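Local coordinates for protein trans-isoprenyl diphosphate synthase (Caulobacter crescentus, PDB 3OYR) that probably makes octaprenyl diphosphate for quinone side chains by condensing isopentenyl diphosphate units onto an allylic diphosphate, with a magnesium cofactor, at residues L156-R161 against T192-A197; R218-N223 against A319-F324. All coordinates share one frame; numbering follows the deposited sequence.

In the fold
Both contacts lie in the mainly helical isoprenoid synthase fold, and their centres are about 16 Å apart. They come in series along the chain: interaction 1 closes before interaction 2 opens. Interaction 1 joins helices 150-173 and 181-206. Interaction 2 joins helix 211-238 to segment 319-324, which holds the last part of helix 302-320 and a beta turn. Helices 181-206 and 211-238 are consecutive and pack together, with Phe-196 against Gly-221 and Ala-193 against Leu-222. Arg-218 also comes to Glu-194 as a salt-bridge partner, though modelled too close to be sure. Interaction 1 lies nearer the centre of the chain and the bound dimethylallyl diphosphate. Interaction 2 lies further out, where the C-terminal helices join the bundle.

Interaction 1: residues L156-R161 against T192-A197; sequences LARASR and TAELFA
Arg-158 and Glu-194 form a salt bridge between two neighbouring helices. The NH2 of Arg-158 donates to OE2 of Glu-194 at 3.1 Å, and the bond is nearly straight at 170°. OE2 lies in the guanidinium plane, at its edge. The carboxylate plane stands almost perpendicular to that plane, at 88°. Arg-158 gets there with an extended chain: CG is anti to the backbone N (chi1 -179°), and the chain stays stretched to NE. Glu-194 instead bends at chi2, and the two side chains cross at about a right angle. The place of OE2 is less sure, because it sits too close to Arg-218, its other salt-bridge partner. A water lies 2.6 Å from OE2 of Glu-194 and donates to it. The same water weakly accepts from NH1 of Arg-158. Replacing the arginine by an alanine would probably cost the Glu-194 carboxylate its cross-helix mate and loosen the hold on the water, whose bond to NH1 is weak.

Segments 156-161 and 192-197 run antiparallel, their axes approaching to 9.0 Å, as neighbours in the helical bundle of the FPP/GGPP synthase family. Small Ala-159 points at the partner helix and its CB lies 4.2 Å from O of Glu-194. On another side of the contact, CD2 of Leu-156 meets CD1 of Leu-195 at 4.1 Å, and these side chains also cross at about a right angle. Leu-195 further packs on Ile-97 and His-98 of helix 87-109. Ser-160 turns away from helix 181-206 and donates its OG to O of Leu-156, 2.8 Å away. That carbonyl also takes the backbone N of Ser-160, from the opposite face of its plane. Thr-192, three residues before Leu-195, touches the bound dimethylallyl diphosphate.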
loop_
_atom_site.group_PDB
_atom_site.type_symbol
_atom_site.label_atom_id
_atom_site.label_comp_id
_atom_site.label_asym_id
_atom_site.label_seq_id
_atom_site.Cartn_x
_atom_site.Cartn_y
_atom_site.Cartn_z
ATOM N N LEU B 156 4.455 9.941 8.005
ATOM C CA LEU B 156 4.618 8.907 6.958
ATOM C C LEU B 156 3.331 8.433 6.313
ATOM O O LEU B 156 3.340 7.988 5.143
ATOM C CB LEU B 156 5.454 7.718 7.482
ATOM C CG LEU B 156 6.916 8.198 7.525
ATOM C CD1 LEU B 156 7.706 7.532 8.617
ATOM C CD2 LEU B 156 7.574 7.991 6.182
ATOM N N ALA B 157 2.233 8.452 7.070
ATOM C CA ALA B 157 0.893 8.195 6.497
ATOM C C ALA B 157 0.571 9.224 5.401
ATOM O O ALA B 157 0.168 8.868 4.270
ATOM C CB ALA B 157 -0.181 8.225 7.576
ATOM N N ARG B 158 0.809 10.486 5.737
ATOM C CA ARG B 158 0.624 11.593 4.823
ATOM C C ARG B 158 1.524 11.409 3.607
ATOM O O ARG B 158 1.041 11.460 2.467
ATOM C CB ARG B 158 0.889 12.945 5.517
ATOM C CG ARG B 158 0.655 14.117 4.540
ATOM C CD ARG B 158 1.070 15.500 5.030
ATOM N NE ARG B 158 1.185 16.396 3.862
ATOM C CZ ARG B 158 2.303 16.597 3.151
ATOM N NH1 ARG B 158 2.282 17.409 2.106
ATOM N NH2 ARG B 158 3.447 15.989 3.473
ATOM N N ALA B 159 2.809 11.123 3.841
ATOM C CA ALA B 159 3.753 10.911 2.720
ATOM C C ALA B 159 3.275 9.811 1.789
ATOM O O ALA B 159 3.320 9.974 0.578
ATOM C CB ALA B 159 5.142 10.605 3.216
ATOM N N SER B 160 2.773 8.719 2.357
ATOM C CA SER B 160 2.320 7.599 1.542
ATOM C C SER B 160 1.105 7.931 0.689
ATOM O O SER B 160 0.983 7.429 -0.442
ATOM C CB SER B 160 2.010 6.373 2.390
ATOM O OG SER B 160 3.131 6.005 3.164
ATOM N N ARG B 161 0.224 8.779 1.217
ATOM C CA ARG B 161 -0.954 9.215 0.489
ATOM C C ARG B 161 -0.542 10.101 -0.680
ATOM O O ARG B 161 -1.054 9.953 -1.790
ATOM C CB ARG B 161 -1.904 9.941 1.441
ATOM C CG ARG B 161 -3.222 10.417 0.830
ATOM C CD ARG B 161 -3.190 11.919 0.590
ATOM N NE ARG B 161 -2.939 12.654 1.838
ATOM C CZ ARG B 161 -2.673 13.952 1.906
ATOM N NH1 ARG B 161 -2.589 14.677 0.797
ATOM N NH2 ARG B 161 -2.476 14.523 3.083
ATOM N N THR B 192 8.100 11.642 -5.355
ATOM C CA THR B 192 9.480 11.342 -4.962
ATOM C C THR B 192 9.997 12.179 -3.811
ATOM O O THR B 192 10.554 11.640 -2.861
ATOM C CB THR B 192 10.442 11.443 -6.157
ATOM O OG1 THR B 192 10.030 10.509 -7.172
ATOM C CG2 THR B 192 11.884 11.135 -5.728
ATOM N N ALA B 193 9.823 13.496 -3.885
ATOM C CA ALA B 193 10.456 14.365 -2.893
ATOM C C ALA B 193 9.828 14.251 -1.492
ATOM O O ALA B 193 10.521 14.398 -0.488
ATOM C CB ALA B 193 10.482 15.809 -3.379
ATOM N N GLU B 194 8.529 13.956 -1.436
ATOM C CA GLU B 194 7.809 13.865 -0.171
ATOM C C GLU B 194 8.294 12.758 0.782
ATOM O O GLU B 194 8.367 12.972 1.995
ATOM C CB GLU B 194 6.317 13.683 -0.426
ATOM C CG GLU B 194 5.468 14.320 0.638
ATOM C CD GLU B 194 5.444 15.826 0.496
ATOM O OE1 GLU B 194 5.108 16.354 -0.592
ATOM O OE2 GLU B 194 5.776 16.491 1.478
ATOM N N LEU B 195 8.638 11.593 0.245
ATOM C CA LEU B 195 9.188 10.479 1.043
ATOM C C LEU B 195 10.577 10.845 1.660
ATOM O O LEU B 195 10.863 10.552 2.853
ATOM C CB LEU B 195 9.255 9.189 0.210
ATOM C CG LEU B 195 9.537 7.926 1.027
ATOM C CD1 LEU B 195 8.633 7.841 2.270
ATOM C CD2 LEU B 195 9.360 6.716 0.164
ATOM N N PHE B 196 11.391 11.565 0.884
ATOM C CA PHE B 196 12.650 12.127 1.391
ATOM C C PHE B 196 12.408 13.146 2.484
ATOM O O PHE B 196 13.073 13.079 3.514
ATOM C CB PHE B 196 13.488 12.770 0.286
ATOM C CG PHE B 196 14.277 11.779 -0.540
ATOM C CD1 PHE B 196 13.902 11.479 -1.833
ATOM C CD2 PHE B 196 15.410 11.160 -0.016
ATOM C CE1 PHE B 196 14.650 10.572 -2.592
ATOM C CE2 PHE B 196 16.160 10.263 -0.747
ATOM C CZ PHE B 196 15.791 9.972 -2.039
ATOM N N ALA B 197 11.469 14.080 2.257
ATOM C CA ALA B 197 11.094 15.045 3.288
ATOM C C ALA B 197 10.595 14.341 4.561
ATOM O O ALA B 197 10.989 14.718 5.660
ATOM C CB ALA B 197 10.025 15.989 2.772
HETATM O O HOH W 1 5.181 18.958 1.008
#

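Interaction 2: residues R218-N223 against A319-F324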
loop_
_atom_site.group_PDB
_atom_site.type_symbol
_atom_site.label_atom_id
_atom_site.label_comp_id
_atom_site.label_asym_id
_atom_site.label_seq_id
_atom_site.Cartn_x
_atom_site.Cartn_y
_atom_site.Cartn_z
ATOM N N ARG B 218 13.012 18.595 7.373
ATOM C CA ARG B 218 12.002 18.416 6.349
ATOM C C ARG B 218 12.340 19.175 5.067
ATOM O O ARG B 218 12.313 18.600 3.973
ATOM C CB ARG B 218 10.626 18.846 6.841
ATOM C CG ARG B 218 9.586 18.634 5.788
ATOM C CD ARG B 218 8.180 19.035 6.165
ATOM N NE ARG B 218 7.348 18.790 4.994
ATOM C CZ ARG B 218 6.945 17.587 4.575
ATOM N NH1 ARG B 218 7.236 16.461 5.239
ATOM N NH2 ARG B 218 6.224 17.518 3.481
ATOM N N ASP B 219 12.671 20.453 5.221
ATOM C CA ASP B 219 13.104 21.336 4.122
ATOM C C ASP B 219 14.300 20.743 3.368
ATOM O O ASP B 219 14.353 20.802 2.143
ATOM C CB ASP B 219 13.476 22.707 4.727
ATOM C CG ASP B 219 13.598 23.838 3.697
ATOM O OD1 ASP B 219 13.142 23.694 2.535
ATOM O OD2 ASP B 219 14.165 24.901 4.081
ATOM N N TYR B 220 15.264 20.188 4.112
ATOM C CA TYR B 220 16.443 19.545 3.536
ATOM C C TYR B 220 16.014 18.373 2.655
ATOM O O TYR B 220 16.409 18.288 1.506
ATOM C CB TYR B 220 17.465 19.084 4.625
ATOM C CG TYR B 220 18.515 18.160 4.062
ATOM C CD1 TYR B 220 19.624 18.669 3.390
ATOM C CD2 TYR B 220 18.380 16.768 4.145
ATOM C CE1 TYR B 220 20.583 17.833 2.831
ATOM C CE2 TYR B 220 19.338 15.933 3.574
ATOM C CZ TYR B 220 20.436 16.471 2.938
ATOM O OH TYR B 220 21.363 15.637 2.371
ATOM N N GLY B 221 15.191 17.485 3.213
ATOM C CA GLY B 221 14.765 16.286 2.501
ATOM C C GLY B 221 13.914 16.590 1.268
ATOM O O GLY B 221 14.112 15.962 0.231
ATOM N N LEU B 222 12.990 17.558 1.369
ATOM C CA LEU B 222 12.125 17.909 0.235
ATOM C C LEU B 222 12.972 18.398 -0.943
ATOM O O LEU B 222 12.856 17.892 -2.085
ATOM C CB LEU B 222 11.103 18.971 0.654
ATOM C CG LEU B 222 9.804 19.136 -0.140
ATOM C CD1 LEU B 222 10.012 19.930 -1.426
ATOM C CD2 LEU B 222 9.160 17.798 -0.439
ATOM N N ASN B 223 13.835 19.369 -0.673
ATOM C CA ASN B 223 14.745 19.856 -1.698
ATOM C C ASN B 223 15.719 18.796 -2.210
ATOM O O ASN B 223 15.977 18.737 -3.424
ATOM C CB ASN B 223 15.458 21.135 -1.253
ATOM C CG ASN B 223 14.513 22.297 -1.139
ATOM O OD1 ASN B 223 14.028 22.825 -2.141
ATOM N ND2 ASN B 223 14.230 22.700 0.087
ATOM N N ALA B 319 21.366 24.720 2.141
ATOM C CA ALA B 319 21.032 25.932 2.880
ATOM C C ALA B 319 19.972 25.676 3.944
ATOM O O ALA B 319 19.964 26.341 4.982
ATOM C CB ALA B 319 20.602 27.093 1.902
ATOM N N ALA B 320 19.086 24.709 3.698
ATOM C CA ALA B 320 18.105 24.289 4.726
ATOM C C ALA B 320 18.706 23.850 6.078
ATOM O O ALA B 320 18.033 23.914 7.105
ATOM C CB ALA B 320 17.195 23.212 4.184
ATOM N N LEU B 321 19.963 23.412 6.078
ATOM C CA LEU B 321 20.638 22.955 7.313
ATOM C C LEU B 321 21.428 24.026 8.086
ATOM O O LEU B 321 22.027 23.721 9.125
ATOM C CB LEU B 321 21.559 21.782 7.006
ATOM C CG LEU B 321 20.919 20.548 6.363
ATOM C CD1 LEU B 321 22.017 19.572 6.028
ATOM C CD2 LEU B 321 19.899 19.916 7.299
ATOM N N ALA B 322 21.397 25.267 7.595
ATOM C CA ALA B 322 22.147 26.394 8.158
ATOM C C ALA B 322 22.099 26.543 9.671
ATOM O O ALA B 322 23.105 26.930 10.268
ATOM C CB ALA B 322 21.693 27.704 7.514
ATOM N N MET B 323 20.940 26.268 10.283
ATOM C CA MET B 323 20.766 26.414 11.739
ATOM C C MET B 323 21.516 25.344 12.544
ATOM O O MET B 323 21.679 25.467 13.760
ATOM C CB MET B 323 19.269 26.407 12.130
ATOM C CG MET B 323 18.599 25.004 12.190
ATOM S SD MET B 323 16.940 24.929 12.929
ATOM C CE MET B 323 17.309 25.258 14.663
ATOM N N PHE B 324 21.960 24.281 11.878
ATOM C CA PHE B 324 22.631 23.203 12.597
ATOM C C PHE B 324 24.121 23.497 12.759
ATOM O O PHE B 324 24.684 24.206 11.933
ATOM C CB PHE B 324 22.375 21.857 11.916
ATOM C CG PHE B 324 20.949 21.401 12.034
ATOM C CD1 PHE B 324 20.060 21.576 10.971
ATOM C CD2 PHE B 324 20.489 20.805 13.212
ATOM C CE1 PHE B 324 18.737 21.170 11.083
ATOM C CE2 PHE B 324 19.169 20.395 13.328
ATOM C CZ PHE B 324 18.287 20.581 12.263
HETATM O O HOH W 2 15.067 25.519 6.360
#
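The Tyr-220 ring meets Leu-321 obliquely, with CD1 of Leu-321 3.7 Å from CD1 of the ring. The other flat group, the Phe-324 ring, is flanked within its own segment: CG of Met-323 lies over one face toward the rim, 3.9 Å above the plane, and CA of Leu-321 sits in plane at the edge. Leu-321 lies alongside the base of the tyrosine ring, with CD2 3.7 Å from CB of Tyr-220. With CG anti to the backbone N (chi1 167°), the tyrosine side chain runs out beside Leu-321, and its hydroxyl hydrogen-bonds to O of Leu-333 on helix 328-342. Ala-320 points at helix 211-238. Its CB comes 3.6 Å from the backbone N of Tyr-220 and 3.5 Å from OD2 of Asp-219. A water donates to that OD2 and, weakly, to O of Ala-320. Within helix 211-238, ND2 of Asn-223 donates to O of Asp-219. A type I beta turn runs from Leu-321 to Phe-324, and Phe-324 packs on Ala-216 and Leu-217. Away from the diphosphate and metal sites, the contact packs helix 211-238 against the C-terminal part of the mainly helical isoprenoid synthase fold.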